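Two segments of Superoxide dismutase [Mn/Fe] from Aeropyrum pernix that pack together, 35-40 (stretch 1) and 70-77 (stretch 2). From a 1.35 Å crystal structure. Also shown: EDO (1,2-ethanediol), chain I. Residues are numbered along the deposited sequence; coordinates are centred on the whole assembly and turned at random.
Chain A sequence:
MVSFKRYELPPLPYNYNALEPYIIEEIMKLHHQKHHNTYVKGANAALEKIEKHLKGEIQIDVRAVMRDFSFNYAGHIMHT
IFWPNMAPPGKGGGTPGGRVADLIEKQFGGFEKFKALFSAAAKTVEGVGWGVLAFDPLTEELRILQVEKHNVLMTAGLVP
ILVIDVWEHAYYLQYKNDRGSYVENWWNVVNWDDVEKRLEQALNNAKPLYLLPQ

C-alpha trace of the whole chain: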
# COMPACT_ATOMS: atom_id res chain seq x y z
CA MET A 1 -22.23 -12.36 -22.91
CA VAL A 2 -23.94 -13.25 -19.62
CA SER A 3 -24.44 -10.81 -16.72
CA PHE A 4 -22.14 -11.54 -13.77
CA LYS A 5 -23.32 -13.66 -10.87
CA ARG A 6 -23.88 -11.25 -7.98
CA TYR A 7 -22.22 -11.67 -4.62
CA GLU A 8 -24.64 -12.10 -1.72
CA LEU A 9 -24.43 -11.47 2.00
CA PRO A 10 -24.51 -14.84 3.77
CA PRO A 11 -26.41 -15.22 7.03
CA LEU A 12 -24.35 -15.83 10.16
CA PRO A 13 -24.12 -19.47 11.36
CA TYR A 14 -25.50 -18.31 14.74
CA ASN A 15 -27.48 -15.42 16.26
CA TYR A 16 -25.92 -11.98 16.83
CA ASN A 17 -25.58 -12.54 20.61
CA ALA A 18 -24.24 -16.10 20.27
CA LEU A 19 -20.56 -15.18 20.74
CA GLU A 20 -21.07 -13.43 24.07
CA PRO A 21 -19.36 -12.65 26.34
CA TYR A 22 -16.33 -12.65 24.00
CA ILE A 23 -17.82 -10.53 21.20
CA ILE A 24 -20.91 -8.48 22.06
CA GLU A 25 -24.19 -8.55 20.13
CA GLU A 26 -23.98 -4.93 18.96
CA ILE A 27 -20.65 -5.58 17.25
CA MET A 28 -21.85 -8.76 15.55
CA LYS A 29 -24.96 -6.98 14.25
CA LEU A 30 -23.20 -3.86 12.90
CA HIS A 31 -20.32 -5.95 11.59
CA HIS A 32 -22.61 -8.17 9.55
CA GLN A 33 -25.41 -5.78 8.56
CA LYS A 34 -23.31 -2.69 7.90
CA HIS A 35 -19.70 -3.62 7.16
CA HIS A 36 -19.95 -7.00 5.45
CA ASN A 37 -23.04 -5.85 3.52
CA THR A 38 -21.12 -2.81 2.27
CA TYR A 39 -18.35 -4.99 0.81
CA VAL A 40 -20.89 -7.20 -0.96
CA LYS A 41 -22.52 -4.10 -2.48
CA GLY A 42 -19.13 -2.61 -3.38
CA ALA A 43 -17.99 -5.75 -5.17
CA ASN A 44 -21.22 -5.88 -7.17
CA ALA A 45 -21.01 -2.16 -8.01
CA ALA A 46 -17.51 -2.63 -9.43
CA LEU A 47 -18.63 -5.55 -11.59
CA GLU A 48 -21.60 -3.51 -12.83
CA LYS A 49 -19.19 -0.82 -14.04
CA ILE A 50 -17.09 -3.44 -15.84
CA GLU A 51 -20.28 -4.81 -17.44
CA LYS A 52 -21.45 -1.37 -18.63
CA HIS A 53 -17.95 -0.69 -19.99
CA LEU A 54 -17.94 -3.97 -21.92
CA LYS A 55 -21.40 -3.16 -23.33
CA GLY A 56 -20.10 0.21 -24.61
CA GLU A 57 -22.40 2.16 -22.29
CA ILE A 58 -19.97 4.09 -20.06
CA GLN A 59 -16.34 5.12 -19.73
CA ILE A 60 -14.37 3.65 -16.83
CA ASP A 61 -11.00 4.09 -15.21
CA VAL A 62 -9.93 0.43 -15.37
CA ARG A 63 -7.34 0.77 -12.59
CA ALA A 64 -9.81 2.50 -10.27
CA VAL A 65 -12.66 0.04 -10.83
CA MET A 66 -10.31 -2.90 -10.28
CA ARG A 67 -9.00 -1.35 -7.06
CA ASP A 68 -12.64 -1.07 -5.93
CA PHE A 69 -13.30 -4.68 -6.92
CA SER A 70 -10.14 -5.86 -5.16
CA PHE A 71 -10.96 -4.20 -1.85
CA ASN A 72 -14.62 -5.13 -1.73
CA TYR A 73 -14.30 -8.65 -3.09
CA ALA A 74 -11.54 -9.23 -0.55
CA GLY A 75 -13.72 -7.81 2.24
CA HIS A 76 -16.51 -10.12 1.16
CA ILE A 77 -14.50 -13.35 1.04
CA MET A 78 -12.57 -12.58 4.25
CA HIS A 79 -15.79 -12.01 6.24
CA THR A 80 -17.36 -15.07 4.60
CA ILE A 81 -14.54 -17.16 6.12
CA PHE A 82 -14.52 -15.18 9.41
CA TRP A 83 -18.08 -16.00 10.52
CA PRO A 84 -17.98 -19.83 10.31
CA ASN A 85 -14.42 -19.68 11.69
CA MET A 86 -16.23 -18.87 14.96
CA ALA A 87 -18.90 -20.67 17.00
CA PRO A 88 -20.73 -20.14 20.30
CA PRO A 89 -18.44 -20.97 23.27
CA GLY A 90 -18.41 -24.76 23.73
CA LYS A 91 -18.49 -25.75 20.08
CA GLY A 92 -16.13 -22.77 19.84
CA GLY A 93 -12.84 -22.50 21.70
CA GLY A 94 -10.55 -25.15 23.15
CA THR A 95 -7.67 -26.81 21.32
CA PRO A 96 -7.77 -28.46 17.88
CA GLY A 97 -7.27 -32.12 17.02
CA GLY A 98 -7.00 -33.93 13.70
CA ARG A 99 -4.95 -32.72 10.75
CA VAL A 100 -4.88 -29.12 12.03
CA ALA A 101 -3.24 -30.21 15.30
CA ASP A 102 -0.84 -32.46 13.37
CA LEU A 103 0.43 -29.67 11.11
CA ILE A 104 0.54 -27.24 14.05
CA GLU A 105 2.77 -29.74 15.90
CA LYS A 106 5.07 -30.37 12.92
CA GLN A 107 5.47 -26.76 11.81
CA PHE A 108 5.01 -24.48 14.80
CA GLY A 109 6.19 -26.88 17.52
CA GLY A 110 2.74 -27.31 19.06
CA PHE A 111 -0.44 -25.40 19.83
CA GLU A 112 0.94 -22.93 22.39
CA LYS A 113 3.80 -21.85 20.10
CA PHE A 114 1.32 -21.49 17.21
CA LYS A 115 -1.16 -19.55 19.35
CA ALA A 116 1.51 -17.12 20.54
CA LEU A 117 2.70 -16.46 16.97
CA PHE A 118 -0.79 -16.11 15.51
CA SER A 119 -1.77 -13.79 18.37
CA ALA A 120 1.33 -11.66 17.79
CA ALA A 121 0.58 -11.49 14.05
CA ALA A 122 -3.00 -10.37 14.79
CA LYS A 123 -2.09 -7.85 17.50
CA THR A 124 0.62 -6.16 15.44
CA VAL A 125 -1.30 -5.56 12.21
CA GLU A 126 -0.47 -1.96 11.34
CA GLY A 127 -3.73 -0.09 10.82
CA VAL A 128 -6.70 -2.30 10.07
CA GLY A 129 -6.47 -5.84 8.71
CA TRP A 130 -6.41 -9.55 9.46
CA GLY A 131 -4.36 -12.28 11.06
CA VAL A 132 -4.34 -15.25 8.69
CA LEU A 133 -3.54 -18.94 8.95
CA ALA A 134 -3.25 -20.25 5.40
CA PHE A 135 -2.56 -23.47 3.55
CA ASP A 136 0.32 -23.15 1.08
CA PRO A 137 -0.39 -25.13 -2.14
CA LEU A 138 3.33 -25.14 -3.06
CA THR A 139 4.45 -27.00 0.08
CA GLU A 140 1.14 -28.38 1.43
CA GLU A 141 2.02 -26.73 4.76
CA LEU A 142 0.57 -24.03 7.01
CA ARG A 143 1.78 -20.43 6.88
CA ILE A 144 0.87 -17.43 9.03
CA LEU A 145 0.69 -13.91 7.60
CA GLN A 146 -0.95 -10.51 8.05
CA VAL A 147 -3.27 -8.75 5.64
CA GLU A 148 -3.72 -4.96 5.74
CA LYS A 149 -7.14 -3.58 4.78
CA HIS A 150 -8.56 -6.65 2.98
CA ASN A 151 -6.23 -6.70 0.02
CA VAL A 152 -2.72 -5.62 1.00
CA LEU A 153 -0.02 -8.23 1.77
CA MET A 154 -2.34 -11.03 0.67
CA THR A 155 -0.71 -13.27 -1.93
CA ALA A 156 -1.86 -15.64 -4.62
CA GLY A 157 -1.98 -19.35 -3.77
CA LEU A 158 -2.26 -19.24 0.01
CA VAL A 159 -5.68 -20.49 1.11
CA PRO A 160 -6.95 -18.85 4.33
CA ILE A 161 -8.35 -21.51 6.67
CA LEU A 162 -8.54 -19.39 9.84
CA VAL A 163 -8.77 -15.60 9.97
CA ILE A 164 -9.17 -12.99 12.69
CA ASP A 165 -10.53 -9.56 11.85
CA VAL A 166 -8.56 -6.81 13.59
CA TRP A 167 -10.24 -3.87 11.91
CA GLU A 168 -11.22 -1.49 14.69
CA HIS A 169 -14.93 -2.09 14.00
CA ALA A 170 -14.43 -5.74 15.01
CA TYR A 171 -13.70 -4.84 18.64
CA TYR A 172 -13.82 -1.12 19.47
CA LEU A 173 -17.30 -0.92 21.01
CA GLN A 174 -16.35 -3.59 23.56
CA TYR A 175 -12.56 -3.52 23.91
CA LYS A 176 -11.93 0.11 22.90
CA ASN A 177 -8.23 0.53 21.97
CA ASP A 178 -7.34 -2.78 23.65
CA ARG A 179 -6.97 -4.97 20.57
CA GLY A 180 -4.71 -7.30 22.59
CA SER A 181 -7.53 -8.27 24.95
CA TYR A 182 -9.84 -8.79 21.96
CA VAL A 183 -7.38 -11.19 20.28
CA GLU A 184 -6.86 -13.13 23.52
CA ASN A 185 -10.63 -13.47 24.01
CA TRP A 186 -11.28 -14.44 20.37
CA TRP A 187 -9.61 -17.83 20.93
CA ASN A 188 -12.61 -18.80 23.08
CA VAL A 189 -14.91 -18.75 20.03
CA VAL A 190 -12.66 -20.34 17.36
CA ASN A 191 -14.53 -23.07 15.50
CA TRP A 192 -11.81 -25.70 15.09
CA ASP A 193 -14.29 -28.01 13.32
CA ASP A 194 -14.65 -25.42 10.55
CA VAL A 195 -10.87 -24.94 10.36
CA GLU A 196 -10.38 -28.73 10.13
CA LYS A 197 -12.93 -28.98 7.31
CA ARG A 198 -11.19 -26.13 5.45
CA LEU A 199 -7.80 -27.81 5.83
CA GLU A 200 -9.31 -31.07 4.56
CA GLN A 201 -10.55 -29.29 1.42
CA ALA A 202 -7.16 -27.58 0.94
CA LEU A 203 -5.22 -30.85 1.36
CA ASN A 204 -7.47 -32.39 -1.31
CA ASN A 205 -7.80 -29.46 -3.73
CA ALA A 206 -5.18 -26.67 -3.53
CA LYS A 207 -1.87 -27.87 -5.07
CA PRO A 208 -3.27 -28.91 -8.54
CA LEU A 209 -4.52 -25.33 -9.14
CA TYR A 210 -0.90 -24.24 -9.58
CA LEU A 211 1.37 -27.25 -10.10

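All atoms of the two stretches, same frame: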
# COMPACT_ATOMS: atom_id res chain seq x y z
N HIS A 35 -21.01 -3.47 7.79
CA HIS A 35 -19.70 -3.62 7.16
C HIS A 35 -19.67 -4.71 6.08
O HIS A 35 -19.34 -4.43 4.93
CB HIS A 35 -18.60 -3.80 8.20
CG HIS A 35 -18.48 -2.64 9.13
ND1 HIS A 35 -17.90 -1.45 8.76
CD2 HIS A 35 -18.90 -2.47 10.41
CE1 HIS A 35 -17.95 -0.60 9.77
NE2 HIS A 35 -18.56 -1.20 10.78
N HIS A 36 -20.01 -5.94 6.44
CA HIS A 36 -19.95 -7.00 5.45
C HIS A 36 -20.88 -6.68 4.27
O HIS A 36 -20.49 -6.81 3.11
CB HIS A 36 -20.25 -8.37 6.06
CG HIS A 36 -19.97 -9.52 5.14
ND1 HIS A 36 -20.09 -10.84 5.54
CD2 HIS A 36 -19.57 -9.56 3.85
CE1 HIS A 36 -19.80 -11.63 4.52
NE2 HIS A 36 -19.48 -10.88 3.48
N ASN A 37 -22.09 -6.23 4.57
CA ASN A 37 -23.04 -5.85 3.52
C ASN A 37 -22.46 -4.82 2.55
O ASN A 37 -22.66 -4.91 1.33
CB ASN A 37 -24.34 -5.31 4.12
CG ASN A 37 -25.50 -5.34 3.15
OD1 ASN A 37 -25.68 -6.31 2.41
ND2 ASN A 37 -26.30 -4.28 3.14
N THR A 38 -21.73 -3.85 3.09
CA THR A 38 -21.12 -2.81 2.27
C THR A 38 -20.10 -3.39 1.28
O THR A 38 -20.04 -2.95 0.13
CB THR A 38 -20.50 -1.71 3.16
OG1 THR A 38 -21.55 -1.00 3.82
CG2 THR A 38 -19.67 -0.72 2.35
N TYR A 39 -19.33 -4.38 1.72
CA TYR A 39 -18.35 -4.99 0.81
C TYR A 39 -19.04 -5.78 -0.30
O TYR A 39 -18.62 -5.72 -1.46
CB TYR A 39 -17.34 -5.86 1.57
CG TYR A 39 -16.73 -5.18 2.76
CD1 TYR A 39 -16.19 -3.89 2.65
CD2 TYR A 39 -16.68 -5.81 4.00
CE1 TYR A 39 -15.63 -3.26 3.76
CE2 TYR A 39 -16.13 -5.19 5.10
CZ TYR A 39 -15.61 -3.92 4.98
OH TYR A 39 -15.05 -3.33 6.09
N VAL A 40 -20.10 -6.49 0.05
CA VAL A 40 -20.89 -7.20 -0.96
C VAL A 40 -21.39 -6.21 -2.02
O VAL A 40 -21.19 -6.42 -3.22
CB VAL A 40 -22.07 -7.96 -0.33
CG1 VAL A 40 -22.96 -8.59 -1.41
CG2 VAL A 40 -21.56 -9.03 0.63
N SER A 70 -11.09 -5.19 -6.03
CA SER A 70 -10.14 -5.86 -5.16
C SER A 70 -10.50 -5.70 -3.69
O SER A 70 -10.62 -6.68 -2.96
CB SER A 70 -8.74 -5.32 -5.41
OG SER A 70 -7.84 -5.74 -4.40
N PHE A 71 -10.69 -4.46 -3.26
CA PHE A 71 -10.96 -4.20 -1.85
C PHE A 71 -12.25 -4.85 -1.39
O PHE A 71 -12.30 -5.50 -0.33
CB PHE A 71 -11.00 -2.70 -1.59
CG PHE A 71 -11.42 -2.33 -0.19
CD1 PHE A 71 -10.50 -2.37 0.86
CD2 PHE A 71 -12.73 -1.96 0.08
CE1 PHE A 71 -10.90 -2.03 2.16
CE2 PHE A 71 -13.13 -1.62 1.38
CZ PHE A 71 -12.21 -1.66 2.41
N ASN A 72 -13.31 -4.67 -2.16
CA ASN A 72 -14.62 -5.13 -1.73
C ASN A 72 -14.81 -6.63 -1.88
O ASN A 72 -15.38 -7.26 -0.98
CB ASN A 72 -15.72 -4.34 -2.44
CG ASN A 72 -15.80 -2.91 -1.95
OD1 ASN A 72 -16.27 -2.65 -0.84
ND2 ASN A 72 -15.31 -1.98 -2.77
N TYR A 73 -14.31 -7.20 -2.97
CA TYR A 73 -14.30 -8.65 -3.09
C TYR A 73 -13.52 -9.27 -1.93
O TYR A 73 -13.99 -10.21 -1.28
CB TYR A 73 -13.71 -9.11 -4.42
CG TYR A 73 -13.62 -10.62 -4.50
CD1 TYR A 73 -14.67 -11.38 -5.02
CD2 TYR A 73 -12.50 -11.29 -4.02
CE1 TYR A 73 -14.58 -12.78 -5.07
CE2 TYR A 73 -12.41 -12.68 -4.05
CZ TYR A 73 -13.45 -13.41 -4.58
OH TYR A 73 -13.33 -14.79 -4.62
N ALA A 74 -12.34 -8.74 -1.66
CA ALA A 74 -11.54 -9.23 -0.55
C ALA A 74 -12.30 -9.11 0.77
O ALA A 74 -12.30 -10.04 1.57
CB ALA A 74 -10.22 -8.50 -0.49
N GLY A 75 -12.94 -7.97 1.02
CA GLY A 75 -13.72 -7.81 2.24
C GLY A 75 -14.80 -8.88 2.33
O GLY A 75 -15.02 -9.49 3.38
N HIS A 76 -15.47 -9.12 1.21
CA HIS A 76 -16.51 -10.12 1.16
C HIS A 76 -15.99 -11.52 1.50
O HIS A 76 -16.50 -12.16 2.42
CB HIS A 76 -17.20 -10.08 -0.20
CG HIS A 76 -18.23 -11.15 -0.39
ND1 HIS A 76 -19.12 -11.51 0.59
CD2 HIS A 76 -18.52 -11.92 -1.47
CE1 HIS A 76 -19.91 -12.47 0.14
NE2 HIS A 76 -19.57 -12.73 -1.11
N ILE A 77 -14.98 -11.99 0.78
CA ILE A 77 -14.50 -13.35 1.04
C ILE A 77 -13.90 -13.51 2.44
O ILE A 77 -14.11 -14.53 3.10
CB ILE A 77 -13.57 -13.87 -0.07
CG1 ILE A 77 -13.47 -15.40 0.03
CG2 ILE A 77 -12.21 -13.16 -0.05
CD1 ILE A 77 -12.78 -16.04 -1.14
C1 EDO I . -20.69 0.44 6.75
O1 EDO I . -21.47 1.64 6.81
C2 EDO I . -19.46 0.69 5.89
O2 EDO I . -18.44 -0.25 6.23

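Two helices can approach closely where one has little side-chain volume opposite a large residue of the other. Two segments of this superoxide dismutase illustrate the principle. Residues 35-40 and 70-77 each lie inside a longer helix, and the backbone bonds expected of an α-helix run through both, as in Y39 N to H35 O (3.2 Å) and G75 N to F71 O (2.9 Å). The helix axes come within 8.0 Å of each other, and their directions differ by 134°, so the helices run in broadly opposing senses but cross obliquely. A crossing of this kind confines close contact to a short region, here centred on Y39 and N72, whose CA atoms are 4.5 Å apart. The area buried, both sides summed, is a modest 347 Å².

The most heavily covered residue is Y39, which points toward the second helix. Its ring lies against G75, with Y39 CD2 4.0 Å from G75 C. Glycine is what makes this possible: a CB at position 75 would point toward the first helix and sit 2.7 Å from Y39 CG, a clear clash. With no side chain there, the tyrosine settles directly on the backbone, and Y39 CB approaches H76 N to 3.8 Å.

Around this centre the contacts are mainly of the van der Waals kind. The end of the F71 side chain reaches nearer than its CA-to-CB direction would suggest, bringing F71 CE2 to 3.8 Å from Y39 CE1. The two rings are almost perpendicular, with planes at 83°, and meet obliquely, an apolar contact between aromatic carbons. N72 packs closely as well: its CB lies 3.4 Å from Y39 O, while N72 OD1 sits at the edge of the tyrosine ring, 3.7 Å from Y39 CD1. V40 adds an aliphatic surface beside the imidazole of H76, with V40 CG2 3.5 Å from H76 ND1.

The polar link is a hydrogen bond between the helices, joining H36 NE2 to H76 ND1 at 3.0 Å. Imidazole nitrogens can either donate or accept, and either residue could be the donor here. The rings meet rim to rim, their centroids 5.2 Å apart and their planes at 44°, which leaves the bonded nitrogens facing each other near the ring planes. Both histidines are buried, so the bond pairs polar atoms away from solvent, while H36 ND1 is satisfied elsewhere in the structure.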